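Local coordinates for aldehyde dehydrogenase (Anabaena variabilis, PDB 4H7N), which probably oxidises aldehydes to carboxylic acids with NAD+ as the electron acceptor, as other members of the aldehyde dehydrogenase family do, at residues V10-P13 against F18-V21; E72-D77 against V85-S90; G306-I309 against Q313-I316. All blocks are in the same frame, centred on the assembly; numbering follows the deposited sequence.

Interaction 1 (V10-P13 against F18-V21)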
loop_
_atom_site.group_PDB
_atom_site.type_symbol
_atom_site.label_atom_id
_atom_site.label_comp_id
_atom_site.label_asym_id
_atom_site.label_seq_id
_atom_site.Cartn_x
_atom_site.Cartn_y
_atom_site.Cartn_z
ATOM N N VAL A 10 -18.192 30.525 5.552
ATOM C CA VAL A 10 -18.382 29.219 6.171
ATOM C C VAL A 10 -19.633 29.313 7.012
ATOM O O VAL A 10 -19.759 30.215 7.860
ATOM C CB VAL A 10 -17.166 28.808 7.006
ATOM C CG1 VAL A 10 -17.394 27.482 7.726
ATOM C CG2 VAL A 10 -15.915 28.733 6.157
ATOM N N ARG A 11 -20.573 28.408 6.744
ATOM C CA ARG A 11 -21.838 28.343 7.450
ATOM C C ARG A 11 -21.689 27.771 8.866
ATOM O O ARG A 11 -20.913 26.845 9.126
ATOM C CB ARG A 11 -22.807 27.528 6.581
ATOM C CG ARG A 11 -24.124 27.148 7.209
ATOM C CD ARG A 11 -25.027 26.498 6.177
ATOM N NE ARG A 11 -26.302 26.086 6.718
ATOM C CZ ARG A 11 -26.487 25.031 7.520
ATOM N NH1 ARG A 11 -25.481 24.257 7.891
ATOM N NH2 ARG A 11 -27.684 24.741 7.964
ATOM N N ASN A 12 -22.397 28.380 9.789
ATOM C CA ASN A 12 -22.563 27.882 11.135
ATOM C C ASN A 12 -23.722 26.888 11.107
ATOM O O ASN A 12 -24.836 27.223 10.688
ATOM C CB ASN A 12 -22.898 29.052 12.047
ATOM C CG ASN A 12 -23.101 28.656 13.492
ATOM O OD1 ASN A 12 -23.814 27.738 13.828
ATOM N ND2 ASN A 12 -22.545 29.467 14.360
ATOM N N PRO A 13 -23.457 25.657 11.526
ATOM C CA PRO A 13 -24.465 24.600 11.439
ATOM C C PRO A 13 -25.651 24.743 12.421
ATOM O O PRO A 13 -26.690 24.162 12.192
ATOM C CB PRO A 13 -23.655 23.346 11.738
ATOM C CG PRO A 13 -22.603 23.812 12.660
ATOM C CD PRO A 13 -22.187 25.146 12.068
ATOM N N PHE A 18 -23.534 32.719 7.944
ATOM C CA PHE A 18 -22.093 32.739 7.684
ATOM C C PHE A 18 -21.394 33.448 8.825
ATOM O O PHE A 18 -21.735 34.556 9.155
ATOM C CB PHE A 18 -21.764 33.445 6.394
ATOM C CG PHE A 18 -22.153 32.689 5.162
ATOM C CD1 PHE A 18 -21.759 31.364 4.976
ATOM C CD2 PHE A 18 -22.869 33.323 4.143
ATOM C CE1 PHE A 18 -22.107 30.671 3.828
ATOM C CE2 PHE A 18 -23.210 32.636 2.975
ATOM C CZ PHE A 18 -22.825 31.302 2.818
ATOM N N ASP A 19 -20.439 32.826 9.473
ATOM C CA ASP A 19 -19.823 33.496 10.612
ATOM C C ASP A 19 -18.334 33.304 10.630
ATOM O O ASP A 19 -17.721 33.445 11.676
ATOM C CB ASP A 19 -20.461 33.024 11.928
ATOM C CG ASP A 19 -20.113 31.551 12.261
ATOM O OD1 ASP A 19 -19.513 30.835 11.404
ATOM O OD2 ASP A 19 -20.442 31.113 13.386
ATOM N N TYR A 20 -17.751 32.959 9.479
ATOM C CA TYR A 20 -16.356 32.630 9.423
ATOM C C TYR A 20 -15.965 32.678 7.962
ATOM O O TYR A 20 -16.811 32.462 7.109
ATOM C CB TYR A 20 -16.118 31.244 9.961
ATOM C CG TYR A 20 -14.693 30.959 10.362
ATOM C CD1 TYR A 20 -14.183 31.502 11.521
ATOM C CD2 TYR A 20 -13.888 30.097 9.633
ATOM C CE1 TYR A 20 -12.902 31.224 11.931
ATOM C CE2 TYR A 20 -12.588 29.807 10.028
ATOM C CZ TYR A 20 -12.103 30.367 11.181
ATOM O OH TYR A 20 -10.842 30.136 11.646
ATOM N N VAL A 21 -14.707 32.992 7.707
ATOM C CA VAL A 21 -14.186 33.126 6.332
ATOM C C VAL A 21 -12.874 32.403 6.293
ATOM O O VAL A 21 -12.074 32.548 7.195
ATOM C CB VAL A 21 -13.893 34.584 5.949
ATOM C CG1 VAL A 21 -13.278 34.657 4.561
ATOM C CG2 VAL A 21 -15.193 35.392 5.972
#
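Val10 and Asp19 share the backbone bond nearer the turn of the antiparallel hairpin made by strands 8-11 and 18-22: Asp19 N donates to Val10 O at 3.1 Å. A second backbone bond runs from Val10 N to Tyr20 O at 2.8 Å. Beside them Phe18 CA approaches Val10 O at 3.4 Å as a CA-H...O contact, so this one carbonyl serves two neighbouring residues of the partner strand. Arg11 and Phe18 form a non-hydrogen-bonded pair, CA to CA 4.4 Å.

The polar side-chain link lies where the first strand has already ended. Asn12 ND2 donates a hydrogen bond to Asp19 OD2 at 2.8 Å with an N-H...O angle of 160°, meeting the oxygen from above the carboxylate plane; the amide and carboxylate are turned 58° against each other. An amide suits position 12 because it works in two directions: while ND2 holds Asp19, OD1 receives the backbone N of Arg14, an Asx turn, and that of Thr15. Asp19 CG sits between its own N and carbonyl carbon (chi1 69°), which brings the carboxylate round to Asn12.

The ring of Phe18 turns its edge to the backbone, with CD1 3.6 Å from Arg11 N. The apolar side-chain contact is Val10 CB to Tyr20 CB at 4.0 Å; compact, apolar Val10 suits its buried place against Pro166.

Arg167 ties the hairpin to its neighbours, bonding to Arg11 O and forming a salt bridge with Asp19 OD1, the carboxylate's second oxygen. Helix 67-78 lies alongside at Asn76.

Interaction 2 (E72-D77 against V85-S90)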
loop_
_atom_site.group_PDB
_atom_site.type_symbol
_atom_site.label_atom_id
_atom_site.label_comp_id
_atom_site.label_asym_id
_atom_site.label_seq_id
_atom_site.Cartn_x
_atom_site.Cartn_y
_atom_site.Cartn_z
ATOM N N GLU A 72 -14.384 25.695 22.271
ATOM C CA GLU A 72 -15.305 26.699 21.727
ATOM C C GLU A 72 -15.318 26.665 20.164
ATOM O O GLU A 72 -16.369 26.801 19.483
ATOM C CB GLU A 72 -14.937 28.079 22.297
ATOM C CG GLU A 72 -15.437 29.278 21.537
ATOM C CD GLU A 72 -14.832 30.570 22.100
ATOM O OE1 GLU A 72 -13.576 30.732 22.143
ATOM O OE2 GLU A 72 -15.614 31.404 22.523
ATOM N N ALA A 73 -14.147 26.533 19.580
ATOM C CA ALA A 73 -14.092 26.495 18.128
ATOM C C ALA A 73 -14.733 25.215 17.581
ATOM O O ALA A 73 -15.398 25.254 16.562
ATOM C CB ALA A 73 -12.672 26.642 17.629
ATOM N N LEU A 74 -14.558 24.104 18.283
ATOM C CA LEU A 74 -15.094 22.825 17.805
ATOM C C LEU A 74 -16.625 22.748 18.050
ATOM O O LEU A 74 -17.366 22.219 17.233
ATOM C CB LEU A 74 -14.274 21.685 18.398
ATOM C CG LEU A 74 -14.479 20.304 17.819
ATOM C CD1 LEU A 74 -14.211 20.253 16.319
ATOM C CD2 LEU A 74 -13.540 19.342 18.556
ATOM N N VAL A 75 -17.115 23.310 19.136
ATOM C CA VAL A 75 -18.578 23.501 19.306
ATOM C C VAL A 75 -19.145 24.331 18.113
ATOM O O VAL A 75 -20.170 23.997 17.536
ATOM C CB VAL A 75 -18.913 24.232 20.605
ATOM C CG1 VAL A 75 -20.341 24.768 20.623
ATOM C CG2 VAL A 75 -18.683 23.341 21.799
ATOM N N ASN A 76 -18.473 25.423 17.788
ATOM C CA ASN A 76 -18.884 26.269 16.678
ATOM C C ASN A 76 -18.908 25.458 15.366
ATOM O O ASN A 76 -19.853 25.609 14.567
ATOM C CB ASN A 76 -17.923 27.458 16.573
ATOM C CG ASN A 76 -18.480 28.661 15.810
ATOM O OD1 ASN A 76 -17.957 29.792 15.970
ATOM N ND2 ASN A 76 -19.490 28.453 14.951
ATOM N N ASP A 77 -17.891 24.624 15.137
ATOM C CA ASP A 77 -17.828 23.819 13.899
ATOM C C ASP A 77 -18.936 22.773 13.821
ATOM O O ASP A 77 -19.433 22.480 12.753
ATOM C CB ASP A 77 -16.492 23.052 13.760
ATOM C CG ASP A 77 -15.328 23.879 13.185
ATOM O OD1 ASP A 77 -15.512 24.749 12.283
ATOM O OD2 ASP A 77 -14.158 23.588 13.579
ATOM N N VAL A 85 -16.182 17.287 23.616
ATOM C CA VAL A 85 -15.304 16.915 24.734
ATOM C C VAL A 85 -14.618 15.561 24.436
ATOM O O VAL A 85 -13.427 15.402 24.607
ATOM C CB VAL A 85 -16.064 16.831 26.053
ATOM C CG1 VAL A 85 -15.117 16.478 27.189
ATOM C CG2 VAL A 85 -16.768 18.162 26.346
ATOM N N LEU A 86 -15.369 14.604 23.940
ATOM C CA LEU A 86 -14.782 13.297 23.623
ATOM C C LEU A 86 -13.783 13.368 22.499
ATOM O O LEU A 86 -12.738 12.708 22.558
ATOM C CB LEU A 86 -15.874 12.273 23.290
ATOM C CG LEU A 86 -17.025 12.134 24.306
ATOM C CD1 LEU A 86 -17.839 10.886 23.948
ATOM C CD2 LEU A 86 -16.586 12.076 25.778
ATOM N N GLU A 87 -14.064 14.169 21.472
ATOM C CA GLU A 87 -13.086 14.311 20.381
ATOM C C GLU A 87 -11.802 14.844 20.919
ATOM O O GLU A 87 -10.713 14.353 20.563
ATOM C CB GLU A 87 -13.547 15.289 19.309
ATOM C CG GLU A 87 -14.163 14.702 18.111
ATOM C CD GLU A 87 -14.318 15.687 16.963
ATOM O OE1 GLU A 87 -15.436 16.206 16.859
ATOM O OE2 GLU A 87 -13.364 15.887 16.137
ATOM N N ILE A 88 -11.907 15.873 21.764
ATOM C CA ILE A 88 -10.706 16.464 22.318
ATOM C C ILE A 88 -9.913 15.463 23.189
ATOM O O ILE A 88 -8.696 15.398 23.103
ATOM C CB ILE A 88 -10.996 17.761 23.070
ATOM C CG1 ILE A 88 -11.456 18.816 22.087
ATOM C CG2 ILE A 88 -9.733 18.238 23.748
ATOM C CD1 ILE A 88 -12.112 20.069 22.677
ATOM N N ASP A 89 -10.607 14.723 24.037
ATOM C CA ASP A 89 -9.975 13.733 24.917
ATOM C C ASP A 89 -9.286 12.640 24.086
ATOM O O ASP A 89 -8.157 12.241 24.361
ATOM C CB ASP A 89 -11.025 13.103 25.834
ATOM C CG ASP A 89 -11.475 14.054 26.948
ATOM O OD1 ASP A 89 -10.688 14.949 27.340
ATOM O OD2 ASP A 89 -12.628 13.890 27.430
ATOM N N SER A 90 -9.985 12.190 23.066
ATOM C CA SER A 90 -9.500 11.165 22.149
ATOM C C SER A 90 -8.256 11.625 21.346
ATOM O O SER A 90 -7.246 10.896 21.222
ATOM C CB SER A 90 -10.645 10.722 21.262
ATOM O OG SER A 90 -10.153 10.094 20.074
#
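Leu74 points one methyl, CD2, into the angle between Glu87 and Ile88, joining two successive helices, 67-78 and 82-106, of the helical layer built by the N-terminal part of the aldehyde dehydrogenase fold. The backbones stay well apart, the closest pair of CA atoms being Leu74 and Ile88 at 8.9 Å; leucine is long enough to reach across this gap and apolar enough for a buried place. With CG anti to the backbone N (chi1 -168°) and CD1 turned aside (chi2 58°), CD2 stands anti to CA, at the far end of the chain and nearest the second helix.

Its side chain crosses that of Glu87 obliquely. The glutamate, extended beyond CG, runs past the methyl, touching CD2 with Glu87 CB at 4.1 Å and again with its carboxylate. From the next residue, Ile88 CG1 comes to the same methyl at 4.1 Å; its side chain also touches Leu70 and Thr71 of helix 67-78.

A glutamate in this buried place is matched by polar partners. OE1 makes a salt bridge to Arg80, in the connection between the two helices, while OE2 accepts from Thr141 N in the first turn of helix 139-144. That helix end and the arginine would both favour the charged carboxylate. Leu74 also touches Pro139 and Leu140 of helix 139-144, so three helices converge here. Where hydrocarbon borders the carboxylate, Leu74 CD2 lies 4.0 Å from Glu87 OE1.

Interaction 3 (G306-I309 against Q313-I316)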
loop_
_atom_site.group_PDB
_atom_site.type_symbol
_atom_site.label_atom_id
_atom_site.label_comp_id
_atom_site.label_asym_id
_atom_site.label_seq_id
_atom_site.Cartn_x
_atom_site.Cartn_y
_atom_site.Cartn_z
ATOM N N GLY A 306 -26.794 16.627 18.119
ATOM C CA GLY A 306 -26.501 17.877 17.411
ATOM C C GLY A 306 -27.167 17.989 16.041
ATOM O O GLY A 306 -27.798 17.051 15.574
ATOM N N PRO A 307 -26.964 19.116 15.376
ATOM C CA PRO A 307 -27.514 19.332 14.073
ATOM C C PRO A 307 -26.790 18.557 12.997
ATOM O O PRO A 307 -25.638 18.134 13.188
ATOM C CB PRO A 307 -27.302 20.826 13.855
ATOM C CG PRO A 307 -26.080 21.152 14.626
ATOM C CD PRO A 307 -26.136 20.255 15.821
ATOM N N ILE A 308 -27.429 18.461 11.843
ATOM C CA ILE A 308 -26.751 17.989 10.657
ATOM C C ILE A 308 -25.836 19.102 10.219
ATOM O O ILE A 308 -26.300 20.183 9.914
ATOM C CB ILE A 308 -27.756 17.684 9.573
ATOM C CG1 ILE A 308 -28.717 16.610 10.095
ATOM C CG2 ILE A 308 -27.061 17.252 8.296
ATOM C CD1 ILE A 308 -30.029 16.633 9.365
ATOM N N ILE A 309 -24.533 18.821 10.182
ATOM C CA ILE A 309 -23.511 19.844 10.061
ATOM C C ILE A 309 -23.474 20.451 8.666
ATOM O O ILE A 309 -23.379 21.648 8.503
ATOM C CB ILE A 309 -22.150 19.237 10.431
ATOM C CG1 ILE A 309 -22.097 18.970 11.924
ATOM C CG2 ILE A 309 -21.015 20.153 10.035
ATOM C CD1 ILE A 309 -20.912 18.126 12.302
ATOM N N GLN A 313 -25.664 17.312 3.280
ATOM C CA GLN A 313 -26.011 16.059 3.929
ATOM C C GLN A 313 -27.467 16.052 4.424
ATOM O O GLN A 313 -28.159 15.029 4.364
ATOM C CB GLN A 313 -25.072 15.737 5.076
ATOM C CG GLN A 313 -25.138 14.272 5.404
ATOM C CD GLN A 313 -24.466 13.471 4.293
ATOM O OE1 GLN A 313 -23.451 13.911 3.754
ATOM N NE2 GLN A 313 -25.055 12.334 3.907
ATOM N N ALA A 314 -27.950 17.195 4.878
ATOM C CA ALA A 314 -29.356 17.328 5.214
ATOM C C ALA A 314 -30.246 16.980 4.026
ATOM O O ALA A 314 -31.246 16.285 4.204
ATOM C CB ALA A 314 -29.655 18.723 5.719
ATOM N N GLY A 315 -29.867 17.452 2.827
ATOM C CA GLY A 315 -30.591 17.122 1.621
ATOM C C GLY A 315 -30.573 15.627 1.340
ATOM O O GLY A 315 -31.582 15.069 0.972
ATOM N N ILE A 316 -29.418 14.979 1.502
ATOM C CA ILE A 316 -29.320 13.547 1.260
ATOM C C ILE A 316 -30.186 12.741 2.232
ATOM O O ILE A 316 -30.900 11.805 1.828
ATOM C CB ILE A 316 -27.858 13.079 1.398
ATOM C CG1 ILE A 316 -27.030 13.589 0.185
ATOM C CG2 ILE A 316 -27.805 11.570 1.526
ATOM C CD1 ILE A 316 -25.512 13.422 0.338
#
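Ile308 packs on Ala314 where a loop runs into helix 311-326, one of the helices of the α/β domain built round the mixed seven-stranded sheet of the aldehyde dehydrogenase fold. The chain turns back on itself, bringing the isoleucine side chain over the first turn of the helix that follows it.

CB points toward the helix but itself stays back from it, and there the side chain divides. The CG2 branch, set anti to the backbone N by a chi1 of -60° for CG1, does most of the touching. This methyl lies 3.5 Å from Ala314 N and 3.8 Å from Ala314 CA, so it presses on the helix backbone itself; Ala314 CB meets it at 3.9 Å. The other branch passes through CG1, which lies farther from the helix, to CD1, whose nearest approach is 4.2 Å from Ala314 CB. A beta-branched residue suits this place because one methyl can dip to the helix while the longer arm reaches Ala314 CB with its terminal methyl.

Small Ala314 allows that closeness, and on its own account it touches Trp344 of strand 343-345, whose backbone hydrogen-bonds with that of Ile308. Gln313 meets Ile308 CG2 with its CB and its backbone C, both at 4.1 Å. A bend at chi2 of 72° then carries the amide away, and Gln313 NE2 donates to Thr365 O.

The three contacts lie close together. The centres of interactions 1 and 2 are about 17 Å apart, those of interactions 1 and 3 about 15 Å, and those of interactions 2 and 3 about 18 Å. Asp19 OD2 of the hairpin probably accepts a hydrogen bond from Asn76 ND2 of segment 72-77 at 3.2 Å, and Arg167 pairs with Asp19 and Asp77 alike, tying interactions 1 and 2 together. Interaction 3 joins them by packing alone: Ile309 CG2 lies 3.9 Å from Asp77 O, and Pro13 CB is 3.7 Å from Ile309 O. The N-terminal hairpin, helix 67-78 and the loop before helix 311-326 thus meet. All three contacts lie away from the predicted active-site Glu232.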